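Long-range contacts in 1-deoxy-D-xylulose 5-phosphate reductoisomerase (Moraxella catarrhalis, PDB 4ZQG), which catalyses the NAD(P)H-dependent rearrangement and reduction of 1-deoxy-D-xylulose 5-phosphate to 2-C-methyl-D-erythritol 4-phosphate in the MEP pathway of isoprenoid synthesis: residues A10-T15 against D99-A104; R123-N128 against L151-E156. All coordinates share one frame; numbering follows the deposited sequence.

Interaction 1 of 2, residues A10-T15 against D99-A104; sequences AILGAT and DTVVAA. With NAD (nicotinamide-adenine-dinucleotide), chain C.
Leu-12 and Val-101 meet on one face of two neighbouring parallel strands, 10-12 and 100-103. The branch point CG of Leu-12 rests 4.0 Å from CG1 of Val-101, and the two side chains cross at a slant. CG1 of Val-101 stands anti to its own backbone N (chi1 175°), and the other methyl, CG2, is directed to CB of Ala-10 on the same face. Helix 111-120 covers this face: Ser-113 touches Leu-12, and Ala-117 touches Val-101. On the other face Ile-11 lies beside Val-102, with CG2 of Ile-11 at 4.3 Å from CG1 of Val-102.

Four backbone hydrogen bonds hold the strands in register. Ala-10 N gives one to Thr-100 O, and Ala-10 O accepts one from Val-102 N; both are close to straight. Leu-12 N bonds to Val-102 O, and Leu-12 O takes Ala-104 N at 2.8 Å. This last bond is more bent, 141° at the hydrogen, where the strands give way to loops. CB of Ala-104 also packs 3.4 Å from Leu-12 O.

Residues Ile-11 to Ala-14 form a type II turn, with Leu-12 and Gly-13 at its centre. The positive phi of Gly-13, 93°, is readily reached by a residue with no side chain, and its CA lies 3.9 Å from Ala-104 O. The turn brings Thr-15 to the adenosine ribose of NAD, where Thr-15 OG1 hydrogen-bonds O3B at 2.7 Å. Thr-15 N adds a weak bond to the same oxygen. Just past the second strand, Ala-104 O approaches the nicotinamide ribose carbon C5D of NAD at 3.4 Å. Adjacent parallel strands whose C-terminal ends open onto the dinucleotide, the first followed by a glycine turn, are the hallmark of the Rossmann fold.

Interaction 2 of 2, residues R123-N128 against L151-E156; sequences RILLAN and LPIDSE. With MG (magnesium ion), chain D; NAD (nicotinamide-adenine-dinucleotide), chain C; FOM (3-[formyl(hydroxy)amino]propylphosphonic acid), chain E.
Ile-153 overlaps Leu-125 and Ala-127 along one side of the strand end. Its CD1 comes to 3.5 Å from CB of Leu-125, and its CG2 packs 3.8 Å from CB of Ala-127. Its chi1, -91°, is off a staggered value; CG1 lies only roughly anti to the carbonyl carbon, and in this pose CD1 reaches Leu-125 while CG2 reaches Ala-127.

At the other end Leu-151 and Arg-123 lie obliquely against each other. CD1 of Leu-151 is 4.2 Å from CG of Arg-123, while CD2 lies over one face of the guanidinium. The Arg-123 chain is extended from CG to NE, which carries NH1 to the carbonyl O of Tyr-290.

Ile-124 O accepts from Leu-151 N, and Leu-151 O accepts from Leu-126 N. Strands 123-126 and 149-152 are thus parallel neighbours, joined through helix 130-146 in a beta-alpha-beta unit of the Rossmann-type sheet. Ile-153 N bonds to Leu-126 O at 3.0 Å, approaching from above the carbonyl plane.

Past Ile-153 the chain enters the metal site. Asp-154 OD1 and Glu-156 OE2 each bind magnesium at 2.1 Å, and Glu-235 completes the protein ligands. The two oxygens of the fosmidomycin hydroxamate group, O1 and O2, chelate the ion. Ser-155 N also hydrogen-bonds FOM O1, with 146° at the hydrogen. Asp-154 OD2 makes a salt bridge to Lys-129, and Glu-156 OE1 makes one to Lys-232. NAD borders the same region: CB of Ala-127 lies 3.1 Å from O4D of its nicotinamide ribose, and Asp-154 OD1 lies 3.3 Å from C5N of its nicotinamide ring.

How the interactions relate
Interactions 1 and 2 follow one another along the chain and belong to the same parallel sheet, with their centres about 11 Å apart. Strands 100-103 and 123-126 are neighbours and join them directly. Val-101 N lies 2.8 Å from Arg-123 O, and Val-101 O lies 2.7 Å from Leu-125 N; both are probable hydrogen bonds. CG2 of Thr-100 packs 3.6 Å from CD1 of Leu-125. Both contacts reach NAD and meet at its nicotinamide ribose, touched by Ala-104 and Ala-127; residues 10-15 reach the adenosine ribose, and 151-156 lie by the nicotinamide ring, beside magnesium and fosmidomycin. The side chain of Ala-104 is still about 13 Å from the magnesium ion.

Interaction 1 of 2, residues A10-T15 against D99-A104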
loop_
_atom_site.group_PDB
_atom_site.type_symbol
_atom_site.label_atom_id
_atom_site.label_comp_id
_atom_site.label_asym_id
_atom_site.label_seq_id
_atom_site.Cartn_x
_atom_site.Cartn_y
_atom_site.Cartn_z
ATOM N N ALA A 10 1.623 27.913 10.163
ATOM C CA ALA A 10 2.929 28.555 10.160
ATOM C C ALA A 10 3.811 27.709 9.298
ATOM O O ALA A 10 3.920 26.516 9.544
ATOM C CB ALA A 10 3.499 28.617 11.558
ATOM N N ILE A 11 4.444 28.307 8.300
ATOM C CA ILE A 11 5.374 27.577 7.435
ATOM C C ILE A 11 6.804 28.027 7.683
ATOM O O ILE A 11 7.246 29.057 7.203
ATOM C CB ILE A 11 5.019 27.744 5.962
ATOM C CG1 ILE A 11 3.588 27.268 5.731
ATOM C CG2 ILE A 11 5.999 26.974 5.108
ATOM C CD1 ILE A 11 3.082 27.576 4.351
ATOM N N LEU A 12 7.520 27.242 8.473
ATOM C CA LEU A 12 8.864 27.572 8.816
ATOM C C LEU A 12 9.715 27.064 7.694
ATOM O O LEU A 12 9.759 25.876 7.452
ATOM C CB LEU A 12 9.242 26.905 10.128
ATOM C CG LEU A 12 8.470 27.285 11.377
ATOM C CD1 LEU A 12 9.387 27.135 12.577
ATOM C CD2 LEU A 12 8.045 28.721 11.365
ATOM N N GLY A 13 10.411 27.953 7.009
ATOM C CA GLY A 13 11.241 27.557 5.858
ATOM C C GLY A 13 10.446 27.686 4.577
ATOM O O GLY A 13 10.638 26.926 3.655
ATOM N N ALA A 14 9.591 28.708 4.508
ATOM C CA ALA A 14 8.645 28.921 3.387
ATOM C C ALA A 14 9.233 29.232 2.032
ATOM O O ALA A 14 8.515 29.161 1.050
ATOM C CB ALA A 14 7.646 30.017 3.735
ATOM N N THR A 15 10.506 29.579 1.978
ATOM C CA THR A 15 11.155 30.030 0.744
ATOM C C THR A 15 11.887 28.944 0.041
ATOM O O THR A 15 12.303 29.133 -1.070
ATOM C CB THR A 15 12.187 31.162 0.994
ATOM O OG1 THR A 15 13.120 30.780 2.028
ATOM C CG2 THR A 15 11.478 32.437 1.412
ATOM N N ASP A 99 -2.414 26.770 14.376
ATOM C CA ASP A 99 -2.805 25.367 14.521
ATOM C C ASP A 99 -1.681 24.442 14.062
ATOM O O ASP A 99 -1.358 23.480 14.739
ATOM C CB ASP A 99 -4.052 25.021 13.685
ATOM C CG ASP A 99 -5.310 25.752 14.135
ATOM O OD1 ASP A 99 -6.139 26.063 13.265
ATOM O OD2 ASP A 99 -5.496 26.025 15.334
ATOM N N THR A 100 -1.104 24.703 12.902
ATOM C CA THR A 100 -0.251 23.729 12.257
ATOM C C THR A 100 1.076 24.303 11.858
ATOM O O THR A 100 1.123 25.371 11.340
ATOM C CB THR A 100 -0.965 23.113 11.043
ATOM O OG1 THR A 100 -2.159 22.467 11.504
ATOM C CG2 THR A 100 -0.086 22.042 10.344
ATOM N N VAL A 101 2.166 23.587 12.118
ATOM C CA VAL A 101 3.476 24.064 11.767
ATOM C C VAL A 101 4.055 23.100 10.789
ATOM O O VAL A 101 4.078 21.898 11.038
ATOM C CB VAL A 101 4.422 24.120 12.950
ATOM C CG1 VAL A 101 5.801 24.520 12.480
ATOM C CG2 VAL A 101 3.935 25.119 13.977
ATOM N N VAL A 102 4.540 23.641 9.687
ATOM C CA VAL A 102 5.252 22.905 8.694
ATOM C C VAL A 102 6.733 23.183 8.985
ATOM O O VAL A 102 7.210 24.278 8.824
ATOM C CB VAL A 102 4.813 23.427 7.331
ATOM C CG1 VAL A 102 5.617 22.821 6.181
ATOM C CG2 VAL A 102 3.316 23.205 7.181
ATOM N N ALA A 103 7.455 22.168 9.436
ATOM C CA ALA A 103 8.816 22.329 9.860
ATOM C C ALA A 103 9.729 22.092 8.695
ATOM O O ALA A 103 10.121 20.977 8.485
ATOM C CB ALA A 103 9.113 21.307 10.942
ATOM N N ALA A 104 10.077 23.117 7.928
ATOM C CA ALA A 104 10.917 22.900 6.723
ATOM C C ALA A 104 12.198 23.672 6.708
ATOM O O ALA A 104 12.715 23.921 5.639
ATOM C CB ALA A 104 10.146 23.182 5.437
HETATM P PA NAD C . 16.030 24.373 1.119
HETATM O O1A NAD C . 17.511 24.468 1.258
HETATM O O2A NAD C . 15.366 24.422 -0.241
HETATM O O5B NAD C . 15.264 25.397 2.108
HETATM C C5B NAD C . 15.530 25.507 3.497
HETATM C C4B NAD C . 14.614 26.553 4.154
HETATM O O4B NAD C . 15.085 26.742 5.501
HETATM C C3B NAD C . 14.637 27.921 3.459
HETATM O O3B NAD C . 13.356 28.557 3.481
HETATM C C2B NAD C . 15.629 28.715 4.294
HETATM O O2B NAD C . 15.287 30.094 4.421
HETATM C C1B NAD C . 15.597 28.062 5.672
HETATM N N9A NAD C . 16.947 28.064 6.310
HETATM C C8A NAD C . 18.091 27.650 5.735
HETATM N N7A NAD C . 19.143 27.793 6.576
HETATM C C5A NAD C . 18.684 28.312 7.714
HETATM C C6A NAD C . 19.323 28.708 8.989
HETATM N N6A NAD C . 20.672 28.544 9.173
HETATM N N1A NAD C . 18.492 29.223 9.918
HETATM C C2A NAD C . 17.155 29.398 9.702
HETATM N N3A NAD C . 16.507 29.068 8.561
HETATM C C4A NAD C . 17.230 28.516 7.545
HETATM O O3 NAD C . 15.628 22.994 1.862
HETATM P PN NAD C . 14.625 21.824 1.387
HETATM O O1N NAD C . 15.372 21.077 0.303
HETATM O O2N NAD C . 13.246 22.422 1.240
HETATM O O5D NAD C . 14.683 20.965 2.744
HETATM C C5D NAD C . 13.889 21.300 3.884
HETATM C C4D NAD C . 13.855 20.127 4.865
HETATM O O4D NAD C . 12.946 19.106 4.444
HETATM C C3D NAD C . 15.223 19.476 4.969
HETATM O O3D NAD C . 15.385 19.054 6.319
HETATM C C2D NAD C . 15.161 18.315 4.001
HETATM O O2D NAD C . 16.112 17.296 4.345
HETATM C C1D NAD C . 13.686 17.913 4.112
HETATM N N1N NAD C . 13.176 17.301 2.876
HETATM C C2N NAD C . 13.151 17.993 1.710
HETATM C C3N NAD C . 12.692 17.392 0.519
HETATM C C7N NAD C . 12.624 18.134 -0.792
HETATM O O7N NAD C . 11.963 17.680 -1.709
HETATM N N7N NAD C . 13.268 19.290 -0.944
HETATM C C4N NAD C . 12.260 16.076 0.565
HETATM C C5N NAD C . 12.284 15.416 1.768
HETATM C C6N NAD C . 12.747 16.029 2.919
#

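Interaction 2 of 2, residues R123-N128 against L151-E156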
loop_
_atom_site.group_PDB
_atom_site.type_symbol
_atom_site.label_atom_id
_atom_site.label_comp_id
_atom_site.label_asym_id
_atom_site.label_seq_id
_atom_site.Cartn_x
_atom_site.Cartn_y
_atom_site.Cartn_z
ATOM N N ARG A 123 0.048 20.622 15.732
ATOM C CA ARG A 123 0.131 19.677 14.654
ATOM C C ARG A 123 1.341 20.047 13.859
ATOM O O ARG A 123 1.434 21.167 13.414
ATOM C CB ARG A 123 -1.122 19.757 13.811
ATOM C CG ARG A 123 -1.126 18.875 12.587
ATOM C CD ARG A 123 -2.578 18.675 12.191
ATOM N NE ARG A 123 -2.688 18.367 10.778
ATOM C CZ ARG A 123 -3.532 17.482 10.260
ATOM N NH1 ARG A 123 -4.371 16.792 11.039
ATOM N NH2 ARG A 123 -3.522 17.266 8.945
ATOM N N ILE A 124 2.286 19.134 13.718
ATOM C CA ILE A 124 3.554 19.427 13.081
ATOM C C ILE A 124 3.723 18.553 11.845
ATOM O O ILE A 124 3.667 17.344 11.950
ATOM C CB ILE A 124 4.723 19.093 14.029
ATOM C CG1 ILE A 124 4.538 19.744 15.397
ATOM C CG2 ILE A 124 6.058 19.441 13.404
ATOM C CD1 ILE A 124 5.717 19.557 16.311
ATOM N N LEU A 125 4.008 19.170 10.708
ATOM C CA LEU A 125 4.272 18.485 9.483
ATOM C C LEU A 125 5.768 18.533 9.237
ATOM O O LEU A 125 6.320 19.573 8.886
ATOM C CB LEU A 125 3.549 19.180 8.324
ATOM C CG LEU A 125 2.072 18.885 8.089
ATOM C CD1 LEU A 125 1.274 18.855 9.369
ATOM C CD2 LEU A 125 1.459 19.902 7.164
ATOM N N LEU A 126 6.427 17.386 9.361
ATOM C CA LEU A 126 7.863 17.368 9.478
ATOM C C LEU A 126 8.545 17.060 8.188
ATOM O O LEU A 126 8.418 16.006 7.647
ATOM C CB LEU A 126 8.264 16.361 10.537
ATOM C CG LEU A 126 9.698 16.500 10.998
ATOM C CD1 LEU A 126 9.894 17.793 11.733
ATOM C CD2 LEU A 126 10.022 15.345 11.903
ATOM N N ALA A 127 9.294 18.013 7.684
ATOM C CA ALA A 127 10.123 17.767 6.523
ATOM C C ALA A 127 11.501 17.620 7.070
ATOM O O ALA A 127 12.232 16.685 6.780
ATOM C CB ALA A 127 10.058 18.942 5.558
ATOM N N ASN A 128 11.834 18.602 7.866
ATOM C CA ASN A 128 13.106 18.740 8.545
ATOM C C ASN A 128 13.503 17.506 9.374
ATOM O O ASN A 128 13.181 17.397 10.577
ATOM C CB ASN A 128 12.971 19.968 9.432
ATOM C CG ASN A 128 14.144 20.184 10.283
ATOM O OD1 ASN A 128 13.998 20.519 11.453
ATOM N ND2 ASN A 128 15.333 20.003 9.719
ATOM N N LEU A 151 3.183 14.525 11.853
ATOM C CA LEU A 151 2.979 13.844 10.600
ATOM C C LEU A 151 4.125 14.062 9.671
ATOM O O LEU A 151 4.486 15.174 9.345
ATOM C CB LEU A 151 1.735 14.347 9.910
ATOM C CG LEU A 151 0.438 14.007 10.630
ATOM C CD1 LEU A 151 0.146 15.013 11.735
ATOM C CD2 LEU A 151 -0.706 13.972 9.620
ATOM N N PRO A 152 4.678 12.988 9.161
ATOM C CA PRO A 152 5.822 13.158 8.295
ATOM C C PRO A 152 5.458 13.524 6.865
ATOM O O PRO A 152 4.483 12.992 6.270
ATOM C CB PRO A 152 6.462 11.772 8.321
ATOM C CG PRO A 152 5.304 10.859 8.472
ATOM C CD PRO A 152 4.328 11.569 9.362
ATOM N N ILE A 153 6.302 14.396 6.329
ATOM C CA ILE A 153 6.199 14.968 5.012
ATOM C C ILE A 153 7.222 14.309 4.145
ATOM O O ILE A 153 7.056 14.228 2.935
ATOM C CB ILE A 153 6.552 16.491 5.064
ATOM C CG1 ILE A 153 5.306 17.318 5.308
ATOM C CG2 ILE A 153 7.319 17.001 3.802
ATOM C CD1 ILE A 153 5.634 18.812 5.485
ATOM N N ASP A 154 8.333 13.912 4.747
ATOM C CA ASP A 154 9.330 13.166 4.020
ATOM C C ASP A 154 8.642 11.975 3.279
ATOM O O ASP A 154 7.798 11.273 3.846
ATOM C CB ASP A 154 10.446 12.704 4.972
ATOM C CG ASP A 154 11.736 12.439 4.225
ATOM O OD1 ASP A 154 11.631 12.376 2.999
ATOM O OD2 ASP A 154 12.829 12.342 4.822
ATOM N N SER A 155 8.983 11.793 2.010
ATOM C CA SER A 155 8.285 10.851 1.124
ATOM C C SER A 155 8.196 9.435 1.682
ATOM O O SER A 155 7.098 8.890 1.895
ATOM C CB SER A 155 8.987 10.792 -0.232
ATOM O OG SER A 155 8.114 10.304 -1.237
ATOM N N GLU A 156 9.361 8.881 1.992
ATOM C CA GLU A 156 9.453 7.544 2.539
ATOM C C GLU A 156 8.644 7.405 3.811
ATOM O O GLU A 156 7.884 6.456 3.966
ATOM C CB GLU A 156 10.894 7.147 2.773
ATOM C CG GLU A 156 11.767 7.228 1.515
ATOM C CD GLU A 156 12.231 8.628 1.187
ATOM O OE1 GLU A 156 12.962 8.822 0.191
ATOM O OE2 GLU A 156 11.850 9.525 1.958
HETATM MG MG MG D . 12.979 11.345 1.748
HETATM P PA NAD C . 16.030 24.373 1.119
HETATM O O1A NAD C . 17.511 24.468 1.258
HETATM O O2A NAD C . 15.366 24.422 -0.241
HETATM O O5B NAD C . 15.264 25.397 2.108
HETATM C C5B NAD C . 15.530 25.507 3.497
HETATM C C4B NAD C . 14.614 26.553 4.154
HETATM O O4B NAD C . 15.085 26.742 5.501
HETATM C C3B NAD C . 14.637 27.921 3.459
HETATM O O3B NAD C . 13.356 28.557 3.481
HETATM C C2B NAD C . 15.629 28.715 4.294
HETATM O O2B NAD C . 15.287 30.094 4.421
HETATM C C1B NAD C . 15.597 28.062 5.672
HETATM N N9A NAD C . 16.947 28.064 6.310
HETATM C C8A NAD C . 18.091 27.650 5.735
HETATM N N7A NAD C . 19.143 27.793 6.576
HETATM C C5A NAD C . 18.684 28.312 7.714
HETATM C C6A NAD C . 19.323 28.708 8.989
HETATM N N6A NAD C . 20.672 28.544 9.173
HETATM N N1A NAD C . 18.492 29.223 9.918
HETATM C C2A NAD C . 17.155 29.398 9.702
HETATM N N3A NAD C . 16.507 29.068 8.561
HETATM C C4A NAD C . 17.230 28.516 7.545
HETATM O O3 NAD C . 15.628 22.994 1.862
HETATM P PN NAD C . 14.625 21.824 1.387
HETATM O O1N NAD C . 15.372 21.077 0.303
HETATM O O2N NAD C . 13.246 22.422 1.240
HETATM O O5D NAD C . 14.683 20.965 2.744
HETATM C C5D NAD C . 13.889 21.300 3.884
HETATM C C4D NAD C . 13.855 20.127 4.865
HETATM O O4D NAD C . 12.946 19.106 4.444
HETATM C C3D NAD C . 15.223 19.476 4.969
HETATM O O3D NAD C . 15.385 19.054 6.319
HETATM C C2D NAD C . 15.161 18.315 4.001
HETATM O O2D NAD C . 16.112 17.296 4.345
HETATM C C1D NAD C . 13.686 17.913 4.112
HETATM N N1N NAD C . 13.176 17.301 2.876
HETATM C C2N NAD C . 13.151 17.993 1.710
HETATM C C3N NAD C . 12.692 17.392 0.519
HETATM C C7N NAD C . 12.624 18.134 -0.792
HETATM O O7N NAD C . 11.963 17.680 -1.709
HETATM N N7N NAD C . 13.268 19.290 -0.944
HETATM C C4N NAD C . 12.260 16.076 0.565
HETATM C C5N NAD C . 12.284 15.416 1.768
HETATM C C6N NAD C . 12.747 16.029 2.919
HETATM O O2 FOM E . 14.304 12.290 0.368
HETATM N N1 FOM E . 13.578 12.388 -0.800
HETATM C C1 FOM E . 12.308 12.385 -0.796
HETATM O O1 FOM E . 11.686 12.271 0.247
HETATM C C2 FOM E . 14.384 12.426 -2.016
HETATM C C3 FOM E . 15.056 11.056 -1.907
HETATM C C4 FOM E . 16.139 10.874 -2.933
HETATM P PA1 FOM E . 16.872 9.302 -2.536
HETATM O OP1 FOM E . 15.752 8.196 -2.788
HETATM O OP2 FOM E . 17.114 9.222 -1.095
HETATM O OP3 FOM E . 18.233 8.953 -3.357
#